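Local coordinates for phosphoserine aminotransferase (Bacillus alcalophilus, PDB 1W23), which catalyses the reversible, pyridoxal-phosphate-dependent transamination between phosphoserine and 3-phosphohydroxypyruvate in serine biosynthesis, using glutamate and 2-oxoglutarate as the other pair, at residues E48-A53 with D233-T238; L39-Q44 with N237-F242. All coordinates share one frame; numbering follows the deposited sequence. Where two conformers were deposited one is given.

Contacts 1 and 2 are neighbours, their centres about 7 Å apart, and both lie on the dimer-facing part of the chain. Along the sequence 39-44 comes first and leads into helix 44-61, which carries 48-53. About 180 residues later, 233-238 and 237-242 form one continuous run from the end of helix 226-231 into helix 241-256, sharing Asn237 and Thr238. One run is thus held at two successive places by the early turns of helix 44-61 and the turn before it. The shared pair grips the phosphate of a pyridoxal phosphate that is also bound by the second subunit, so both contacts border a site built by two chains.

Contact 1 (E48-A53 with D233-T238); sequences EVHEQA and DSLYNT. With PLP (pyridoxal-5'-phosphate), chain R.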
# COMPACT_ATOMS: atom_id res chain seq x y z
N GLU A 48 7.91 -17.07 -4.05
CA GLU A 48 7.63 -18.09 -3.04
C GLU A 48 6.84 -17.50 -1.85
O GLU A 48 5.91 -18.17 -1.36
CB GLU A 48 8.93 -18.72 -2.48
CG GLU A 48 9.69 -19.60 -3.39
CD GLU A 48 11.03 -20.08 -2.79
OE1 GLU A 48 11.40 -19.70 -1.65
OE2 GLU A 48 11.70 -20.87 -3.54
N VAL A 49 7.19 -16.31 -1.39
CA VAL A 49 6.45 -15.67 -0.30
C VAL A 49 5.00 -15.37 -0.71
O VAL A 49 4.06 -15.65 0.05
CB VAL A 49 7.17 -14.37 0.09
CG1 VAL A 49 6.29 -13.54 1.03
CG2 VAL A 49 8.53 -14.62 0.71
N HIS A 50 4.81 -14.82 -1.90
CA HIS A 50 3.51 -14.45 -2.42
C HIS A 50 2.62 -15.67 -2.46
O HIS A 50 1.46 -15.67 -2.03
CB HIS A 50 3.70 -13.73 -3.76
CG HIS A 50 2.61 -12.93 -4.40
ND1 HIS A 50 2.33 -11.61 -4.13
CD2 HIS A 50 1.74 -13.28 -5.39
CE1 HIS A 50 1.34 -11.18 -4.89
NE2 HIS A 50 0.95 -12.19 -5.68
N GLU A 51 3.14 -16.75 -3.04
CA GLU A 51 2.41 -18.00 -3.16
C GLU A 51 2.11 -18.64 -1.79
O GLU A 51 1.01 -19.15 -1.57
CB GLU A 51 3.19 -18.97 -4.02
CG GLU A 51 2.89 -20.44 -3.93
CD GLU A 51 3.66 -21.24 -4.96
OE1 GLU A 51 3.06 -21.51 -6.01
OE2 GLU A 51 4.85 -21.58 -4.76
N GLN A 52 3.10 -18.62 -0.89
CA GLN A 52 2.88 -19.20 0.42
C GLN A 52 1.80 -18.45 1.20
O GLN A 52 1.00 -19.06 1.90
CB GLN A 52 4.14 -19.17 1.28
CG GLN A 52 5.14 -20.27 1.04
CD GLN A 52 6.38 -20.18 1.93
OE1 GLN A 52 6.37 -19.45 2.92
NE2 GLN A 52 7.41 -20.94 1.57
N ALA A 53 1.81 -17.11 1.07
CA ALA A 53 0.75 -16.34 1.78
C ALA A 53 -0.62 -16.77 1.30
O ALA A 53 -1.57 -16.97 2.10
CB ALA A 53 0.93 -14.83 1.53
N ASP A 233 -2.60 -12.44 -11.06
CA ASP A 233 -2.27 -12.98 -9.74
C ASP A 233 -1.74 -11.90 -8.78
O ASP A 233 -0.78 -12.13 -8.04
CB ASP A 233 -1.29 -14.13 -9.83
CG ASP A 233 -1.10 -14.91 -8.55
OD1 ASP A 233 -2.00 -14.92 -7.69
OD2 ASP A 233 -0.03 -15.52 -8.42
N SER A 234 -2.39 -10.73 -8.81
CA SER A 234 -2.05 -9.63 -7.93
C SER A 234 -0.62 -9.10 -8.18
O SER A 234 -0.04 -8.51 -7.26
CB SER A 234 -2.27 -9.97 -6.44
OG SER A 234 -3.60 -10.41 -6.22
N LEU A 235 -0.12 -9.25 -9.37
CA LEU A 235 1.18 -8.74 -9.78
C LEU A 235 1.08 -7.86 -11.02
O LEU A 235 2.02 -7.73 -11.79
CB LEU A 235 2.16 -9.92 -10.02
CG LEU A 235 2.38 -10.76 -8.74
CD1 LEU A 235 2.98 -12.12 -9.16
CD2 LEU A 235 3.21 -10.07 -7.70
N TYR A 236 -0.08 -7.24 -11.23
CA TYR A 236 -0.26 -6.35 -12.37
C TYR A 236 0.74 -5.20 -12.31
O TYR A 236 1.39 -4.85 -13.29
CB TYR A 236 -1.70 -5.82 -12.43
CG TYR A 236 -1.79 -4.79 -13.55
CD1 TYR A 236 -1.83 -5.20 -14.91
CD2 TYR A 236 -1.84 -3.44 -13.29
CE1 TYR A 236 -1.91 -4.24 -15.90
CE2 TYR A 236 -1.89 -2.47 -14.30
CZ TYR A 236 -1.92 -2.88 -15.60
OH TYR A 236 -1.99 -2.00 -16.65
N ASN A 237 0.82 -4.57 -11.15
CA ASN A 237 1.83 -3.56 -10.87
C ASN A 237 2.60 -4.00 -9.63
O ASN A 237 2.44 -5.12 -9.13
CB ASN A 237 1.26 -2.13 -10.75
CG ASN A 237 0.47 -1.87 -9.49
OD1 ASN A 237 -0.19 -2.78 -8.98
ND2 ASN A 237 0.51 -0.63 -9.00
N THR A 238 3.46 -3.14 -9.12
CA THR A 238 4.36 -3.57 -8.04
C THR A 238 3.57 -3.78 -6.77
O THR A 238 2.94 -2.84 -6.29
CB THR A 238 5.46 -2.54 -7.81
OG1 THR A 238 6.09 -2.19 -9.04
CG2 THR A 238 6.51 -3.13 -6.88
N1 PLP R . 6.12 4.77 -14.00
C2 PLP R . 7.49 4.58 -14.07
C2A PLP R . 8.28 5.66 -14.74
C3 PLP R . 8.05 3.41 -13.53
O3 PLP R . 9.34 3.26 -13.59
C4 PLP R . 7.20 2.51 -12.86
C4A PLP R . 7.78 1.25 -12.16
C5 PLP R . 5.82 2.71 -12.86
C6 PLP R . 5.29 3.86 -13.42
C5A PLP R . 4.76 1.70 -12.31
O4P PLP R . 4.85 1.83 -10.80
P PLP R . 3.89 0.87 -9.91
O1P PLP R . 4.33 -0.55 -10.19
O2P PLP R . 2.48 1.11 -10.38
O3P PLP R . 4.16 1.35 -8.53
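His50, projecting from helix 44-61, carries every contact with the loop 233-238, meeting Asp233, Ser234 and Leu235. The polar part is one hydrogen bond: NE2 donates to the backbone O of Asp233 at 2.9 Å with an N-H...O angle of 164°. The acceptor lies close to the imidazole plane, and the donor sits nearly along the C=O axis, so the bond is straight from both ends. With CG anti to the backbone N (chi1 -165°), the ring is carried out from the helix to reach this carbonyl. On its other nitrogen, ND1 is hydrogen-bonded to Tyr46 OH.

The apolar part is a CH-pi contact. Leu235 CD2 lies over one ring face, 3.8 Å from the centroid and 23° off the normal, and comes within 3.6 Å of His50 CE1. Ser234 CB adds a looser touch, 4.0 Å from His50 NE2. An alanine at Leu235 lacks both methyl branches, which would probably open a gap over that ring face and leave the imidazole less restrained against tilting.

Asp233 is the C-prime residue of the Schellman motif ending helix 226-231, so His50 grips a carbonyl at a helix terminus. Further on, Asn237 ND2 donates to phosphate O2P of pyridoxal phosphate at 3.0 Å; Ser77 and Thr152 of the second subunit also bind this cofactor.

The bond to Asp233 O requires a proton on NE2, which a neutral or a charged imidazole can supply. Asp233 OD2, 4.4 Å from His50 NE2 and not in contact with it, would probably favour the charged form.

Contact 2 (L39-Q44 with N237-F242); sequences LSHRSQ and NTPPTF. With PLP (pyridoxal-5'-phosphate), chain R.
The turn leading into helix 44-61 packs His41 against Thr238, Pro239 and Thr241, where the cofactor-binding loop runs into helix 241-256. Pro239 comes nearest: its CD lies 3.6 Å from His41 CG, obliquely to the ring, and its CG approaches His41 CB. Thr238 crosses the histidine side chain at about a right angle, setting CG2 over one face, 4.0 Å from His41 ND1. On the opposite ring face lies Arg42 CG, displaced toward the rim; Arg42 probably binds L-glutamate, as inferred from relatives. At the base of the side chain, Thr241 CG2 touches His41 CB at 4.1 Å.

Ser40 to Ser43 form a type I beta turn, and Ser43 is the N-cap of helix 44-61, its OG hydrogen-bonded to Tyr46 N in the first turn. Ser40 O accepts from both Ser43 N and Ser43 OG, the latter at 2.8 Å and in the carbonyl plane. Ser40 OG accepts from Arg42 N in an ST turn, which further fixes the backbone on which His41 is mounted.

A water joins the two segments, accepting from Thr241 OG1 at 2.7 Å and donating to Leu39 O at 2.8 Å. With chi1 at -50°, Thr238 OG1 lies beside its own backbone N, and the two grip one phosphate oxygen of pyridoxal phosphate: O1P accepts from Thr238 OG1 at 2.7 Å and from Thr238 N at 2.9 Å. Pro239 O is hydrogen-bonded to Ser201 OG of the second subunit.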
# COMPACT_ATOMS: atom_id res chain seq x y z
N LEU A 39 14.06 -6.81 -3.09
CA LEU A 39 13.93 -7.81 -4.16
C LEU A 39 12.94 -7.40 -5.21
O LEU A 39 11.95 -6.69 -4.96
CB LEU A 39 13.40 -9.12 -3.56
CG LEU A 39 14.22 -9.80 -2.53
CD1 LEU A 39 13.44 -11.00 -1.98
CD2 LEU A 39 15.58 -10.28 -3.08
N SER A 40 13.15 -7.92 -6.42
CA SER A 40 12.11 -7.88 -7.41
C SER A 40 10.90 -8.71 -7.01
O SER A 40 11.06 -9.81 -6.46
CB SER A 40 12.64 -8.47 -8.75
OG SER A 40 11.62 -8.48 -9.72
N HIS A 41 9.70 -8.25 -7.32
CA HIS A 41 8.50 -9.07 -7.14
C HIS A 41 8.42 -10.22 -8.13
O HIS A 41 7.54 -11.08 -7.97
CB HIS A 41 7.25 -8.17 -7.19
CG HIS A 41 7.08 -7.37 -8.43
ND1 HIS A 41 8.04 -6.38 -8.71
CD2 HIS A 41 6.14 -7.38 -9.41
CE1 HIS A 41 7.70 -5.82 -9.84
NE2 HIS A 41 6.52 -6.40 -10.27
N ARG A 42 9.35 -10.29 -9.08
CA ARG A 42 9.45 -11.41 -9.99
C ARG A 42 10.63 -12.31 -9.67
O ARG A 42 10.96 -13.22 -10.45
CB ARG A 42 9.60 -10.88 -11.41
CG ARG A 42 8.38 -10.14 -11.83
CD ARG A 42 7.11 -10.98 -11.82
NE ARG A 42 6.11 -10.09 -12.45
CZ ARG A 42 4.90 -10.51 -12.74
NH1 ARG A 42 4.59 -11.78 -12.46
NH2 ARG A 42 4.09 -9.61 -13.29
N SER A 43 11.29 -12.08 -8.54
CA SER A 43 12.30 -13.00 -8.07
C SER A 43 11.70 -14.31 -7.54
O SER A 43 10.59 -14.32 -7.03
CB SER A 43 13.15 -12.37 -6.93
OG SER A 43 12.41 -12.16 -5.75
N GLN A 44 12.45 -15.38 -7.65
CA GLN A 44 12.00 -16.64 -7.03
C GLN A 44 11.73 -16.43 -5.54
O GLN A 44 10.75 -16.99 -5.04
CB GLN A 44 13.07 -17.74 -7.19
CG GLN A 44 12.60 -19.05 -6.63
CD GLN A 44 13.21 -20.19 -7.43
OE1 GLN A 44 13.53 -20.05 -8.62
NE2 GLN A 44 13.34 -21.28 -6.66
N ASN A 237 0.82 -4.57 -11.15
CA ASN A 237 1.83 -3.56 -10.87
C ASN A 237 2.60 -4.00 -9.63
O ASN A 237 2.44 -5.12 -9.13
CB ASN A 237 1.26 -2.13 -10.75
CG ASN A 237 0.47 -1.87 -9.49
OD1 ASN A 237 -0.19 -2.78 -8.98
ND2 ASN A 237 0.51 -0.63 -9.00
N THR A 238 3.46 -3.14 -9.12
CA THR A 238 4.36 -3.57 -8.04
C THR A 238 3.57 -3.78 -6.77
O THR A 238 2.94 -2.84 -6.29
CB THR A 238 5.46 -2.54 -7.81
OG1 THR A 238 6.09 -2.19 -9.04
CG2 THR A 238 6.51 -3.13 -6.88
N PRO A 239 3.58 -4.97 -6.17
CA PRO A 239 2.79 -5.19 -4.93
C PRO A 239 3.50 -4.60 -3.72
O PRO A 239 4.69 -4.30 -3.78
CB PRO A 239 2.71 -6.70 -4.86
CG PRO A 239 3.97 -7.18 -5.54
CD PRO A 239 4.26 -6.19 -6.62
N PRO A 240 2.78 -4.51 -2.62
CA PRO A 240 3.35 -4.10 -1.32
C PRO A 240 4.10 -5.32 -0.72
O PRO A 240 3.56 -6.08 0.08
CB PRO A 240 2.13 -3.66 -0.52
CG PRO A 240 1.03 -4.55 -1.04
CD PRO A 240 1.32 -4.69 -2.51
N THR A 241 5.34 -5.51 -1.17
CA THR A 241 6.02 -6.79 -0.93
C THR A 241 6.30 -7.03 0.55
O THR A 241 6.12 -8.15 1.02
CB THR A 241 7.34 -6.87 -1.73
OG1 THR A 241 8.12 -5.71 -1.43
CG2 THR A 241 7.12 -6.97 -3.22
N PHE A 242 6.71 -6.00 1.27
CA PHE A 242 7.01 -6.20 2.71
C PHE A 242 5.71 -6.48 3.47
O PHE A 242 5.69 -7.36 4.37
CB PHE A 242 7.78 -5.04 3.32
CG PHE A 242 8.30 -5.39 4.72
CD1 PHE A 242 9.33 -6.29 4.86
CD2 PHE A 242 7.76 -4.82 5.84
CE1 PHE A 242 9.79 -6.62 6.11
CE2 PHE A 242 8.24 -5.15 7.10
CZ PHE A 242 9.29 -6.05 7.25
N1 PLP R . 6.12 4.77 -14.00
C2 PLP R . 7.49 4.58 -14.07
C2A PLP R . 8.28 5.66 -14.74
C3 PLP R . 8.05 3.41 -13.53
O3 PLP R . 9.34 3.26 -13.59
C4 PLP R . 7.20 2.51 -12.86
C4A PLP R . 7.78 1.25 -12.16
C5 PLP R . 5.82 2.71 -12.86
C6 PLP R . 5.29 3.86 -13.42
C5A PLP R . 4.76 1.70 -12.31
O4P PLP R . 4.85 1.83 -10.80
P PLP R . 3.89 0.87 -9.91
O1P PLP R . 4.33 -0.55 -10.19
O2P PLP R . 2.48 1.11 -10.38
O3P PLP R . 4.16 1.35 -8.53
O HOH W 1 10.54 -6.08 -2.59